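Local coordinates for protein HI_1472 (Haemophilus influenzae, PDB 3PSH) that binds molybdate and tungstate in the periplasm, but not sulfate or phosphate, and serves the low-affinity molybdate importer MolBCA, at residues K169-R174 against L288-L293; R185-N190 against E228-W233; P249-D254 against Q261-K266. All blocks are in the same frame, centred on the assembly; numbering follows the deposited sequence.

All three contacts lie in the part of the chain built round the parallel sheet of strands 211-213, 184-188, 237-240 and 268-270. Contact 1 joins two helices and is buried. Its touching atoms are mostly carbon, with a carboxylate held to one side. Contact 2 sets helix 227-233 against strand 184-188. It is buried at a tyrosine and more exposed at an arginine, and it alone has a hydrogen bond between its segments. Contact 3 is partly buried, farthest from the chain centre, and purely aliphatic. Contacts 2 and 3 share no helix or strand but touch through Ala189 CB and Ile251 CD1, 3.5 Å apart. Contact 1 touches neither.

Contact 1: residues K169-R174 against L288-L293; sequences KLLADR and LGEVWL
Leu171 joins helix 168-175 to Glu290 and Val291 of helix 283-297. Lys169, at the start of the first segment, is exposed. Its NZ forms a 2.6 Å salt bridge with Asp173 OD2 one turn on, which accepts on its syn lone pair. Leu170 points toward the second helix but makes no close contact with it. Its CD1 instead lies over the centre of the Arg174 guanidinium, 3.5 Å above the plane. Leu171 makes the crossing. Chi1 of -59° sets its CG beside the backbone N, and from there CD1 reaches Glu290 CB at 3.5 Å. The same CD1 is 4.0 Å from Glu290 OE1. Its other branch, CD2, faces Val291 CG2 at a looser 4.3 Å. This is helix-to-helix packing within one lobe of a two-lobed periplasmic binding protein. The Glu290 side chain is about 13 Å from the bound molybdate. The extended chain of Glu290 carries its carboxylate past the leucine. OE2 is hydrogen-bonded to Tyr201 OH, and OE1 forms a salt bridge with Arg168, so both oxygens of this buried acid have partners. Further along the first segment, Arg174 turns to Asp304, with a salt bridge through NH2.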
ATOM      1  N   LYS A 169      16.939   7.147  -6.452  1.00 14.64           N
ATOM      2  CA  LYS A 169      18.055   7.603  -7.335  1.00 15.16           C
ATOM      3  C   LYS A 169      18.881   6.440  -7.927  1.00 15.39           C
ATOM      4  O   LYS A 169      19.089   6.431  -9.167  1.00 15.97           O
ATOM      5  CB  LYS A 169      18.908   8.704  -6.715  1.00 16.57           C
ATOM      6  CG  LYS A 169      20.080   9.120  -7.611  1.00 19.66           C
ATOM      7  CD  LYS A 169      21.190   9.887  -6.798  1.00 30.82           C
ATOM      8  CE  LYS A 169      22.608   9.904  -7.480  1.00 31.78           C
ATOM      9  NZ  LYS A 169      22.476  10.046  -8.972  1.00 30.23           N
ATOM     10  N   LEU A 170      19.231   5.476  -7.082  1.00 16.08           N
ATOM     11  CA  LEU A 170      19.888   4.264  -7.517  1.00 16.64           C
ATOM     12  C   LEU A 170      19.133   3.624  -8.684  1.00 13.85           C
ATOM     13  O   LEU A 170      19.689   3.297  -9.761  1.00 15.88           O
ATOM     14  CB  LEU A 170      20.013   3.298  -6.314  1.00 15.28           C
ATOM     15  CG  LEU A 170      20.475   1.876  -6.694  1.00 14.75           C
ATOM     16  CD1 LEU A 170      22.022   1.924  -7.015  1.00 16.22           C
ATOM     17  CD2 LEU A 170      20.250   0.944  -5.521  1.00 18.09           C
ATOM     18  N   LEU A 171      17.813   3.405  -8.504  1.00 14.64           N
ATOM     19  CA  LEU A 171      17.069   2.736  -9.595  1.00 14.01           C
ATOM     20  C   LEU A 171      16.974   3.625 -10.834  1.00 15.40           C
ATOM     21  O   LEU A 171      17.027   3.076 -11.915  1.00 16.30           O
ATOM     22  CB  LEU A 171      15.647   2.379  -9.136  1.00 12.45           C
ATOM     23  CG  LEU A 171      15.640   1.442  -7.883  1.00 14.04           C
ATOM     24  CD1 LEU A 171      14.212   1.095  -7.577  1.00 14.60           C
ATOM     25  CD2 LEU A 171      16.510   0.157  -8.009  1.00 19.35           C
ATOM     26  N   ALA A 172      16.776   4.955 -10.678  1.00 14.29           N
ATOM     27  CA  ALA A 172      16.693   5.824 -11.857  1.00 16.92           C
ATOM     28  C   ALA A 172      18.005   5.730 -12.672  1.00 17.40           C
ATOM     29  O   ALA A 172      17.987   5.666 -13.923  1.00 18.45           O
ATOM     30  CB  ALA A 172      16.391   7.281 -11.403  1.00 15.26           C
ATOM     31  N   ASP A 173      19.096   5.663 -11.945  1.00 18.03           N
ATOM     32  CA  ASP A 173      20.475   5.681 -12.547  1.00 16.51           C
ATOM     33  C   ASP A 173      20.750   4.318 -13.207  1.00 16.90           C
ATOM     34  O   ASP A 173      21.194   4.266 -14.365  1.00 19.61           O
ATOM     35  CB  ASP A 173      21.524   5.925 -11.449  1.00 16.26           C
ATOM     36  CG  ASP A 173      21.616   7.405 -11.030  1.00 21.89           C
ATOM     37  OD1 ASP A 173      21.055   8.282 -11.712  1.00 26.37           O
ATOM     38  OD2 ASP A 173      22.273   7.650 -10.042  1.00 23.47           O
ATOM     39  N   ARG A 174      20.438   3.237 -12.505  1.00 15.90           N
ATOM     40  CA  ARG A 174      20.827   1.867 -13.018  1.00 15.50           C
ATOM     41  C   ARG A 174      19.925   1.372 -14.100  1.00 14.10           C
ATOM     42  O   ARG A 174      20.288   0.459 -14.829  1.00 16.43           O
ATOM     43  CB  ARG A 174      20.885   0.828 -11.878  1.00 16.78           C
ATOM     44  CG  ARG A 174      21.792   1.268 -10.652  1.00 21.99           C
ATOM     45  CD  ARG A 174      23.227   0.706 -10.921  1.00 20.69           C
ATOM     46  NE  ARG A 174      24.135   1.044  -9.848  1.00 20.16           N
ATOM     47  CZ  ARG A 174      24.592   0.204  -8.900  1.00 16.06           C
ATOM     48  NH1 ARG A 174      24.184  -1.064  -8.842  1.00 12.81           N
ATOM     49  NH2 ARG A 174      25.420   0.637  -7.992  1.00 22.26           N
ATOM     50  N   LEU A 288      12.321  -0.745  -0.215  1.00 13.21           N
ATOM     51  CA  LEU A 288      12.781  -2.097  -0.332  1.00 15.06           C
ATOM     52  C   LEU A 288      12.133  -2.840  -1.541  1.00 15.14           C
ATOM     53  O   LEU A 288      12.777  -3.661  -2.245  1.00 15.54           O
ATOM     54  CB  LEU A 288      12.472  -2.838   1.027  1.00 15.43           C
ATOM     55  CG  LEU A 288      12.947  -2.110   2.302  1.00 14.86           C
ATOM     56  CD1 LEU A 288      12.487  -2.931   3.553  1.00 15.46           C
ATOM     57  CD2 LEU A 288      14.485  -1.971   2.328  1.00 16.26           C
ATOM     58  N   GLY A 289      10.827  -2.677  -1.703  1.00 15.21           N
ATOM     59  CA  GLY A 289      10.131  -3.431  -2.684  1.00 13.98           C
ATOM     60  C   GLY A 289      10.657  -3.155  -4.101  1.00 14.70           C
ATOM     61  O   GLY A 289      10.792  -4.102  -4.866  1.00 13.77           O
ATOM     62  N   GLU A 290      10.794  -1.888  -4.489  1.00 13.39           N
ATOM     63  CA  GLU A 290      11.235  -1.583  -5.853  1.00 12.42           C
ATOM     64  C   GLU A 290      12.661  -2.101  -6.086  1.00 12.09           C
ATOM     65  O   GLU A 290      12.986  -2.600  -7.164  1.00 13.69           O
ATOM     66  CB  GLU A 290      11.219  -0.084  -6.097  1.00 13.31           C
ATOM     67  CG  GLU A 290       9.764   0.398  -6.121  1.00 12.22           C
ATOM     68  CD  GLU A 290       9.633   1.921  -6.362  1.00 13.80           C
ATOM     69  OE1 GLU A 290      10.643   2.651  -6.507  1.00 14.45           O
ATOM     70  OE2 GLU A 290       8.424   2.415  -6.293  1.00 13.65           O
ATOM     71  N   VAL A 291      13.468  -2.103  -5.037  1.00 14.30           N
ATOM     72  CA  VAL A 291      14.878  -2.621  -5.153  1.00 14.35           C
ATOM     73  C   VAL A 291      14.766  -4.173  -5.316  1.00 15.21           C
ATOM     74  O   VAL A 291      15.420  -4.752  -6.225  1.00 13.44           O
ATOM     75  CB  VAL A 291      15.783  -2.229  -3.953  1.00 13.67           C
ATOM     76  CG1 VAL A 291      17.187  -2.841  -4.119  1.00 16.81           C
ATOM     77  CG2 VAL A 291      15.862  -0.663  -3.815  1.00 14.62           C
ATOM     78  N   TRP A 292      13.934  -4.869  -4.497  1.00 13.65           N
ATOM     79  CA  TRP A 292      13.722  -6.303  -4.778  1.00 12.99           C
ATOM     80  C   TRP A 292      13.321  -6.621  -6.207  1.00 11.75           C
ATOM     81  O   TRP A 292      13.927  -7.557  -6.846  1.00 13.80           O
ATOM     82  CB  TRP A 292      12.693  -6.878  -3.803  1.00 13.96           C
ATOM     83  CG  TRP A 292      12.483  -8.382  -4.040  1.00 14.84           C
ATOM     84  CD1 TRP A 292      13.147  -9.386  -3.420  1.00 14.25           C
ATOM     85  CD2 TRP A 292      11.470  -8.990  -4.835  1.00 16.99           C
ATOM     86  NE1 TRP A 292      12.684 -10.611  -3.838  1.00 12.33           N
ATOM     87  CE2 TRP A 292      11.642 -10.406  -4.724  1.00 12.71           C
ATOM     88  CE3 TRP A 292      10.461  -8.478  -5.719  1.00 12.64           C
ATOM     89  CZ2 TRP A 292      10.822 -11.311  -5.462  1.00 16.03           C
ATOM     90  CZ3 TRP A 292       9.651  -9.404  -6.487  1.00 12.78           C
ATOM     91  CH2 TRP A 292       9.846 -10.806  -6.313  1.00 18.62           C
ATOM     92  N   LEU A 293      12.326  -5.869  -6.747  1.00 12.73           N
ATOM     93  CA  LEU A 293      11.840  -6.240  -8.060  1.00 11.83           C
ATOM     94  C   LEU A 293      12.964  -5.908  -9.103  1.00 11.22           C
ATOM     95  O   LEU A 293      13.155  -6.662 -10.088  1.00 14.23           O
ATOM     96  CB  LEU A 293      10.526  -5.469  -8.389  1.00 12.48           C
ATOM     97  CG  LEU A 293       9.891  -5.765  -9.735  1.00 11.88           C
ATOM     98  CD1 LEU A 293       9.535  -7.260  -9.878  1.00 15.98           C
ATOM     99  CD2 LEU A 293       8.616  -4.886  -9.826  1.00 16.28           C
TER

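Contact 2: residues R185-N190 against E228-W233; sequences RTYMAN and ENVLEW
Tyr187 of strand 184-188 lays its ring against Val230 and Trp233 of helix 227-233. The bond from CA to CB points toward the helix, and CG is anti to the backbone N (chi1 176°). This carries the ring across to the helix. At CD1 the ring begins to meet the indole, with Trp233 CE3 4.1 Å away. CE1 comes closer, 3.7 Å from Trp233 CZ3. The two aromatic side chains meet obliquely. Further out, CZ lies 3.8 Å from Val230 CG2. At the tip, OH is 3.7 Å from the same methyl. Val230 CG1 sits over one face of the ring, 4.2 Å from its centroid and only 8° off the normal, a CH-pi contact.

Arg185, two residues earlier, points to the same side. Its chain bends at chi3, and NH2 gives a hydrogen bond of 3.0 Å to Trp233 O. The acceptor lies at the edge of the guanidinium, near its plane, and the donor meets a carbonyl lone pair. The backbone of Tyr187 is hydrogen-bonded to Val237 and Leu239 of the neighbouring strand 237-240 of the sheet. Helix and strand segments run nearly antiparallel, at 161°. Helix 227-233 lies in the crossover from strand 211-213 to strand 237-240 and packs on strand 184-188 between them, as in a beta-alpha-beta unit of a Rossmann-like sheet.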
ATOM      1  N   ARG A 185       7.302  -6.960 -19.384  1.00 15.52           N
ATOM      2  CA  ARG A 185       5.801  -6.977 -19.271  1.00 15.96           C
ATOM      3  C   ARG A 185       5.343  -7.906 -18.160  1.00 16.67           C
ATOM      4  O   ARG A 185       5.520  -9.122 -18.220  1.00 16.49           O
ATOM      5  CB  ARG A 185       5.200  -7.389 -20.597  1.00 15.91           C
ATOM      6  CG  ARG A 185       5.485  -6.228 -21.640  1.00 17.60           C
ATOM      7  CD  ARG A 185       4.981  -6.535 -23.072  1.00 19.81           C
ATOM      8  NE  ARG A 185       3.584  -7.022 -23.076  1.00 22.57           N
ATOM      9  CZ  ARG A 185       2.438  -6.331 -22.947  1.00 30.15           C
ATOM     10  NH1 ARG A 185       2.399  -4.975 -22.744  1.00 27.24           N
ATOM     11  NH2 ARG A 185       1.287  -7.066 -23.033  1.00 27.30           N
ATOM     12  N   THR A 186       4.644  -7.298 -17.156  1.00 16.37           N
ATOM     13  CA  THR A 186       4.427  -7.924 -15.885  1.00 15.15           C
ATOM     14  C   THR A 186       2.967  -7.814 -15.519  1.00 14.23           C
ATOM     15  O   THR A 186       2.343  -6.833 -15.970  1.00 13.86           O
ATOM     16  CB  THR A 186       5.333  -7.210 -14.836  1.00 17.36           C
ATOM     17  OG1 THR A 186       6.726  -7.213 -15.248  1.00 15.87           O
ATOM     18  CG2 THR A 186       5.251  -7.831 -13.490  1.00 19.53           C
ATOM     19  N   TYR A 187       2.471  -8.791 -14.754  1.00 13.52           N
ATOM     20  CA  TYR A 187       1.053  -8.795 -14.432  1.00 14.58           C
ATOM     21  C   TYR A 187       0.925  -9.093 -12.960  1.00 16.76           C
ATOM     22  O   TYR A 187       1.546 -10.039 -12.465  1.00 16.85           O
ATOM     23  CB  TYR A 187       0.398  -9.942 -15.223  1.00 13.13           C
ATOM     24  CG  TYR A 187      -1.096 -10.107 -14.901  1.00 14.16           C
ATOM     25  CD1 TYR A 187      -2.057  -9.230 -15.485  1.00 14.02           C
ATOM     26  CD2 TYR A 187      -1.544 -11.144 -14.069  1.00 16.29           C
ATOM     27  CE1 TYR A 187      -3.444  -9.380 -15.188  1.00 14.94           C
ATOM     28  CE2 TYR A 187      -2.977 -11.277 -13.770  1.00 14.32           C
ATOM     29  CZ  TYR A 187      -3.872 -10.397 -14.369  1.00 15.32           C
ATOM     30  OH  TYR A 187      -5.167 -10.598 -13.967  1.00 17.88           O
ATOM     31  N   MET A 188       0.032  -8.333 -12.306  1.00 15.37           N
ATOM     32  CA  MET A 188      -0.256  -8.552 -10.903  1.00 14.88           C
ATOM     33  C   MET A 188      -1.540  -9.413 -10.763  1.00 15.26           C
ATOM     34  O   MET A 188      -2.611  -8.954 -11.055  1.00 15.22           O
ATOM     35  CB  MET A 188      -0.353  -7.155 -10.218  1.00 15.41           C
ATOM     36  CG  MET A 188      -0.830  -7.227  -8.839  1.00 18.12           C
ATOM     37  SD  MET A 188       0.102  -8.300  -7.722  1.00 24.93           S
ATOM     38  CE  MET A 188       1.539  -7.572  -7.750  1.00 19.17           C
ATOM     39  N   ALA A 189      -1.397 -10.606 -10.266  1.00 16.94           N
ATOM     40  CA  ALA A 189      -2.582 -11.517 -10.136  1.00 17.20           C
ATOM     41  C   ALA A 189      -3.052 -11.542  -8.658  1.00 15.97           C
ATOM     42  O   ALA A 189      -2.358 -12.014  -7.777  1.00 16.63           O
ATOM     43  CB  ALA A 189      -2.155 -12.961 -10.602  1.00 17.55           C
ATOM     44  N   ASN A 190      -4.194 -10.901  -8.413  1.00 16.19           N
ATOM     45  CA  ASN A 190      -4.911 -10.927  -7.136  1.00 17.82           C
ATOM     46  C   ASN A 190      -5.983 -12.033  -7.176  1.00 17.44           C
ATOM     47  O   ASN A 190      -6.261 -12.585  -8.265  1.00 18.78           O
ATOM     48  CB  ASN A 190      -5.510  -9.541  -6.826  1.00 17.40           C
ATOM     49  CG  ASN A 190      -4.551  -8.671  -6.081  1.00 20.59           C
ATOM     50  OD1 ASN A 190      -3.427  -8.475  -6.496  1.00 17.78           O
ATOM     51  ND2 ASN A 190      -4.993  -8.155  -4.922  1.00 17.70           N
ATOM     52  N   GLU A 228      -9.414 -14.566 -20.666  1.00 26.48           N
ATOM     53  CA  GLU A 228      -9.089 -14.149 -22.042  1.00 26.78           C
ATOM     54  C   GLU A 228      -8.173 -12.855 -22.109  1.00 25.45           C
ATOM     55  O   GLU A 228      -7.194 -12.763 -22.900  1.00 24.52           O
ATOM     56  CB  GLU A 228     -10.369 -14.067 -22.926  1.00 26.48           C
ATOM     57  CG  GLU A 228     -10.092 -13.791 -24.397  1.00 26.34           C
ATOM     58  CD  GLU A 228      -9.325 -14.883 -25.111  1.00 28.33           C
ATOM     59  OE1 GLU A 228      -9.237 -16.052 -24.634  1.00 35.31           O
ATOM     60  OE2 GLU A 228      -8.737 -14.532 -26.150  1.00 34.85           O
ATOM     61  N   ASN A 229      -8.485 -11.842 -21.280  1.00 24.59           N
ATOM     62  CA  ASN A 229      -7.645 -10.631 -21.144  1.00 23.33           C
ATOM     63  C   ASN A 229      -6.187 -10.984 -20.825  1.00 21.62           C
ATOM     64  O   ASN A 229      -5.293 -10.474 -21.471  1.00 21.16           O
ATOM     65  CB  ASN A 229      -8.189  -9.692 -20.032  1.00 23.33           C
ATOM     66  CG  ASN A 229      -9.600  -9.162 -20.314  1.00 28.17           C
ATOM     67  OD1 ASN A 229      -9.957  -8.812 -21.453  1.00 29.38           O
ATOM     68  ND2 ASN A 229     -10.432  -9.139 -19.254  1.00 26.29           N
ATOM     69  N   VAL A 230      -5.972 -11.851 -19.840  1.00 20.11           N
ATOM     70  CA  VAL A 230      -4.616 -12.192 -19.404  1.00 20.82           C
ATOM     71  C   VAL A 230      -3.852 -13.023 -20.489  1.00 21.33           C
ATOM     72  O   VAL A 230      -2.635 -12.825 -20.727  1.00 22.63           O
ATOM     73  CB  VAL A 230      -4.636 -13.043 -18.123  1.00 21.28           C
ATOM     74  CG1 VAL A 230      -3.172 -13.213 -17.576  1.00 19.77           C
ATOM     75  CG2 VAL A 230      -5.606 -12.463 -17.077  1.00 23.25           C
ATOM     76  N   LEU A 231      -4.596 -13.885 -21.185  1.00 22.12           N
ATOM     77  CA  LEU A 231      -3.958 -14.661 -22.294  1.00 22.85           C
ATOM     78  C   LEU A 231      -3.550 -13.733 -23.432  1.00 22.50           C
ATOM     79  O   LEU A 231      -2.459 -13.886 -23.997  1.00 21.30           O
ATOM     80  CB  LEU A 231      -4.962 -15.655 -22.819  1.00 22.22           C
ATOM     81  CG  LEU A 231      -5.429 -16.811 -21.920  1.00 23.90           C
ATOM     82  CD1 LEU A 231      -6.569 -17.659 -22.608  1.00 23.80           C
ATOM     83  CD2 LEU A 231      -4.262 -17.701 -21.503  1.00 21.05           C
ATOM     84  N   GLU A 232      -4.415 -12.773 -23.737  1.00 20.44           N
ATOM     85  CA  GLU A 232      -4.130 -11.685 -24.727  1.00 22.80           C
ATOM     86  C   GLU A 232      -2.897 -10.827 -24.343  1.00 22.28           C
ATOM     87  O   GLU A 232      -2.022 -10.525 -25.162  1.00 22.33           O
ATOM     88  CB  GLU A 232      -5.388 -10.848 -25.041  1.00 23.00           C
ATOM     89  CG  GLU A 232      -6.354 -11.662 -25.963  1.00 27.28           C
ATOM     90  CD  GLU A 232      -7.771 -11.054 -26.161  1.00 35.04           C
ATOM     91  OE1 GLU A 232      -7.928  -9.818 -26.183  1.00 27.43           O
ATOM     92  OE2 GLU A 232      -8.760 -11.829 -26.338  1.00 34.74           O
ATOM     93  N   TRP A 233      -2.801 -10.472 -23.058  1.00 19.23           N
ATOM     94  CA  TRP A 233      -1.709  -9.668 -22.554  1.00 20.09           C
ATOM     95  C   TRP A 233      -0.433 -10.491 -22.541  1.00 20.23           C
ATOM     96  O   TRP A 233       0.628  -9.970 -22.829  1.00 20.20           O
ATOM     97  CB  TRP A 233      -1.978  -9.107 -21.096  1.00 18.50           C
ATOM     98  CG  TRP A 233      -3.019  -8.030 -21.085  1.00 20.36           C
ATOM     99  CD1 TRP A 233      -3.250  -7.073 -22.056  1.00 23.24           C
ATOM    100  CD2 TRP A 233      -3.957  -7.784 -20.030  1.00 21.64           C
ATOM    101  NE1 TRP A 233      -4.285  -6.257 -21.659  1.00 23.03           N
ATOM    102  CE2 TRP A 233      -4.770  -6.700 -20.457  1.00 18.60           C
ATOM    103  CE3 TRP A 233      -4.248  -8.425 -18.808  1.00 23.88           C
ATOM    104  CZ2 TRP A 233      -5.859  -6.212 -19.667  1.00 18.06           C
ATOM    105  CZ3 TRP A 233      -5.341  -7.908 -18.010  1.00 20.20           C
ATOM    106  CH2 TRP A 233      -6.124  -6.845 -18.481  1.00 16.16           C
TER
HETATM  107  O   HOH W   1       3.699  -9.431 -23.157  1.00 23.19           O

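Contact 3: residues P249-D254 against Q261-K266; sequences PQILND and QALKDK
The backbones of helix 247-252 and the short helix 261-264 come nearest at Leu252 and Leu263, whose CA atoms are 7.1 Å apart. Only six residues separate the two segments, and none of them is helix or strand. The first helix closes with Asn253 N bonded to Pro249 O, and Asp254 N then bonds to Ile251 O at 3.2 Å. The second closes in a Schellman motif. Lys266 has a positive phi of 61°, and its N bonds back to Leu263 O at 3.0 Å.

Both helices belong to the link between strands 237-240 and 268-270, which are neighbours in the parallel sheet. The link is a beta-alpha-beta crossover, and the contact joins its two helical pieces.

No hydrogen bond spans the two segments, and the touching groups are all methyls. Leu263 brings both its branches to the first helix. Its CD2 is 3.8 Å from Ile251 CG2. Its CD1 lies 3.9 Å from that same CG2 and equally far from Leu252 CD1. One methyl thus meets both residues. With chi1 at -79°, Ile251 CG1 is beside the backbone N and anti to the carbonyl carbon. CG2 is then anti to N, and it is this short branch that does the touching. The Ile251 and Leu263 side chains cross at about a right angle. Leu252 points past the second helix at its base, but its CD1 turns in to Leu263. Ile251 and Leu263 both touch Ile238 of strand 237-240 and Trp257. Leu252 and Leu263 both touch Val268 of strand 268-270.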
ATOM      1  N   PRO A 249      -0.041 -21.175  -6.151  1.00 21.08           N
ATOM      2  CA  PRO A 249      -0.417 -22.591  -6.539  1.00 20.60           C
ATOM      3  C   PRO A 249      -1.653 -22.680  -7.388  1.00 22.06           C
ATOM      4  O   PRO A 249      -1.677 -23.510  -8.283  1.00 25.42           O
ATOM      5  CB  PRO A 249      -0.494 -23.338  -5.176  1.00 21.73           C
ATOM      6  CG  PRO A 249      -0.942 -22.119  -4.225  1.00 21.65           C
ATOM      7  CD  PRO A 249       0.075 -21.059  -4.693  1.00 22.15           C
ATOM      8  N   GLN A 250      -2.649 -21.821  -7.166  1.00 20.43           N
ATOM      9  CA  GLN A 250      -3.844 -21.660  -7.987  1.00 23.28           C
ATOM     10  C   GLN A 250      -3.468 -21.480  -9.448  1.00 23.07           C
ATOM     11  O   GLN A 250      -3.999 -22.174 -10.337  1.00 24.01           O
ATOM     12  CB  GLN A 250      -4.588 -20.436  -7.475  1.00 25.49           C
ATOM     13  CG  GLN A 250      -5.857 -20.080  -8.111  1.00 28.97           C
ATOM     14  CD  GLN A 250      -6.651 -19.214  -7.141  1.00 38.89           C
ATOM     15  OE1 GLN A 250      -6.590 -19.434  -5.906  1.00 38.96           O
ATOM     16  NE2 GLN A 250      -7.303 -18.187  -7.664  1.00 42.96           N
ATOM     17  N   ILE A 251      -2.620 -20.499  -9.724  1.00 21.43           N
ATOM     18  CA  ILE A 251      -2.192 -20.233 -11.069  1.00 21.56           C
ATOM     19  C   ILE A 251      -1.359 -21.382 -11.654  1.00 20.60           C
ATOM     20  O   ILE A 251      -1.619 -21.813 -12.784  1.00 21.35           O
ATOM     21  CB  ILE A 251      -1.366 -18.926 -11.075  1.00 20.28           C
ATOM     22  CG1 ILE A 251      -2.393 -17.767 -11.023  1.00 20.43           C
ATOM     23  CG2 ILE A 251      -0.595 -18.816 -12.407  1.00 20.52           C
ATOM     24  CD1 ILE A 251      -1.703 -16.382 -10.742  1.00 18.44           C
ATOM     25  N   LEU A 252      -0.420 -21.883 -10.881  1.00 21.47           N
ATOM     26  CA  LEU A 252       0.509 -22.907 -11.333  1.00 24.20           C
ATOM     27  C   LEU A 252      -0.274 -24.207 -11.676  1.00 24.74           C
ATOM     28  O   LEU A 252       0.152 -24.947 -12.564  1.00 26.22           O
ATOM     29  CB  LEU A 252       1.533 -23.156 -10.236  1.00 23.39           C
ATOM     30  CG  LEU A 252       2.891 -22.434 -10.231  1.00 27.12           C
ATOM     31  CD1 LEU A 252       2.854 -21.090 -10.852  1.00 34.21           C
ATOM     32  CD2 LEU A 252       3.730 -22.480  -8.946  1.00 32.04           C
ATOM     33  N   ASN A 253      -1.376 -24.475 -10.984  1.00 24.64           N
ATOM     34  CA  ASN A 253      -2.120 -25.771 -11.131  1.00 26.94           C
ATOM     35  C   ASN A 253      -3.325 -25.608 -12.069  1.00 27.64           C
ATOM     36  O   ASN A 253      -4.108 -26.545 -12.288  1.00 26.15           O
ATOM     37  CB  ASN A 253      -2.567 -26.260  -9.771  1.00 30.00           C
ATOM     38  CG  ASN A 253      -1.381 -26.444  -8.786  1.00 32.30           C
ATOM     39  OD1 ASN A 253      -0.198 -26.631  -9.162  1.00 39.17           O
ATOM     40  ND2 ASN A 253      -1.708 -26.328  -7.487  1.00 38.74           N
ATOM     41  N   ASP A 254      -3.479 -24.397 -12.634  1.00 26.60           N
ATOM     42  CA  ASP A 254      -4.606 -24.079 -13.478  1.00 26.16           C
ATOM     43  C   ASP A 254      -4.174 -24.244 -14.938  1.00 25.36           C
ATOM     44  O   ASP A 254      -3.438 -23.429 -15.511  1.00 22.90           O
ATOM     45  CB  ASP A 254      -5.219 -22.708 -13.126  1.00 26.28           C
ATOM     46  CG  ASP A 254      -6.461 -22.441 -13.905  1.00 28.49           C
ATOM     47  OD1 ASP A 254      -6.674 -23.124 -14.953  1.00 30.81           O
ATOM     48  OD2 ASP A 254      -7.291 -21.589 -13.467  1.00 31.05           O
ATOM     49  N   GLN A 261       3.154 -16.886 -21.264  1.00 17.69           N
ATOM     50  CA  GLN A 261       4.609 -16.779 -21.266  1.00 19.06           C
ATOM     51  C   GLN A 261       5.197 -16.906 -19.857  1.00 18.80           C
ATOM     52  O   GLN A 261       6.055 -17.733 -19.623  1.00 16.49           O
ATOM     53  CB  GLN A 261       5.076 -15.513 -21.990  1.00 21.47           C
ATOM     54  CG  GLN A 261       6.630 -15.312 -22.193  1.00 26.97           C
ATOM     55  CD  GLN A 261       6.987 -13.812 -22.572  1.00 34.86           C
ATOM     56  OE1 GLN A 261       6.066 -12.915 -22.810  1.00 32.82           O
ATOM     57  NE2 GLN A 261       8.331 -13.507 -22.564  1.00 32.30           N
ATOM     58  N   ALA A 262       4.711 -16.161 -18.853  1.00 15.30           N
ATOM     59  CA  ALA A 262       5.265 -16.390 -17.511  1.00 15.16           C
ATOM     60  C   ALA A 262       5.135 -17.846 -16.973  1.00 15.01           C
ATOM     61  O   ALA A 262       5.960 -18.269 -16.181  1.00 15.05           O
ATOM     62  CB  ALA A 262       4.598 -15.365 -16.454  1.00 16.97           C
ATOM     63  N   LEU A 263       4.027 -18.510 -17.253  1.00 17.88           N
ATOM     64  CA  LEU A 263       3.876 -19.917 -16.802  1.00 16.53           C
ATOM     65  C   LEU A 263       5.010 -20.807 -17.414  1.00 16.49           C
ATOM     66  O   LEU A 263       5.729 -21.560 -16.659  1.00 14.77           O
ATOM     67  CB  LEU A 263       2.477 -20.433 -17.100  1.00 18.35           C
ATOM     68  CG  LEU A 263       1.451 -20.204 -15.947  1.00 19.53           C
ATOM     69  CD1 LEU A 263       1.921 -20.799 -14.594  1.00 19.75           C
ATOM     70  CD2 LEU A 263       1.143 -18.717 -15.750  1.00 19.61           C
ATOM     71  N   LYS A 264       5.033 -20.719 -18.760  1.00 16.43           N
ATOM     72  CA  LYS A 264       5.983 -21.507 -19.599  1.00 16.31           C
ATOM     73  C   LYS A 264       7.404 -21.308 -19.056  1.00 11.90           C
ATOM     74  O   LYS A 264       8.222 -22.280 -19.093  1.00 18.71           O
ATOM     75  CB  LYS A 264       5.960 -21.100 -21.089  1.00 16.74           C
ATOM     76  CG  LYS A 264       4.679 -21.539 -21.819  1.00 19.38           C
ATOM     77  CD  LYS A 264       4.544 -20.571 -23.012  1.00 29.67           C
ATOM     78  CE  LYS A 264       4.003 -21.221 -24.248  1.00 37.76           C
ATOM     79  NZ  LYS A 264       3.612 -20.207 -25.282  1.00 40.44           N
ATOM     80  N   ASP A 265       7.720 -20.064 -18.612  1.00  2.73           N
ATOM     81  CA  ASP A 265       9.069 -19.641 -18.246  1.00 11.13           C
ATOM     82  C   ASP A 265       9.378 -19.780 -16.721  1.00 10.91           C
ATOM     83  O   ASP A 265      10.518 -19.499 -16.287  1.00 17.33           O
ATOM     84  CB  ASP A 265       9.465 -18.168 -18.751  1.00 13.49           C
ATOM     85  CG  ASP A 265       9.588 -18.082 -20.240  1.00 13.36           C
ATOM     86  OD1 ASP A 265       9.953 -19.173 -20.789  1.00 20.41           O
ATOM     87  OD2 ASP A 265       9.436 -17.001 -20.879  1.00 17.63           O
ATOM     88  N   LYS A 266       8.336 -20.209 -15.993  1.00  2.56           N
ATOM     89  CA  LYS A 266       8.356 -20.458 -14.544  1.00  9.17           C
ATOM     90  C   LYS A 266       8.684 -19.172 -13.860  1.00 14.47           C
ATOM     91  O   LYS A 266       9.618 -19.056 -13.034  1.00 18.70           O
ATOM     92  CB  LYS A 266       9.407 -21.495 -14.177  1.00 14.16           C
ATOM     93  CG  LYS A 266       9.108 -22.726 -14.938  1.00 19.78           C
ATOM     94  CD  LYS A 266       9.685 -23.968 -14.386  1.00 24.84           C
ATOM     95  CE  LYS A 266       8.787 -25.019 -14.991  1.00 31.38           C
ATOM     96  NZ  LYS A 266       9.007 -26.291 -14.347  1.00 32.55           N
TER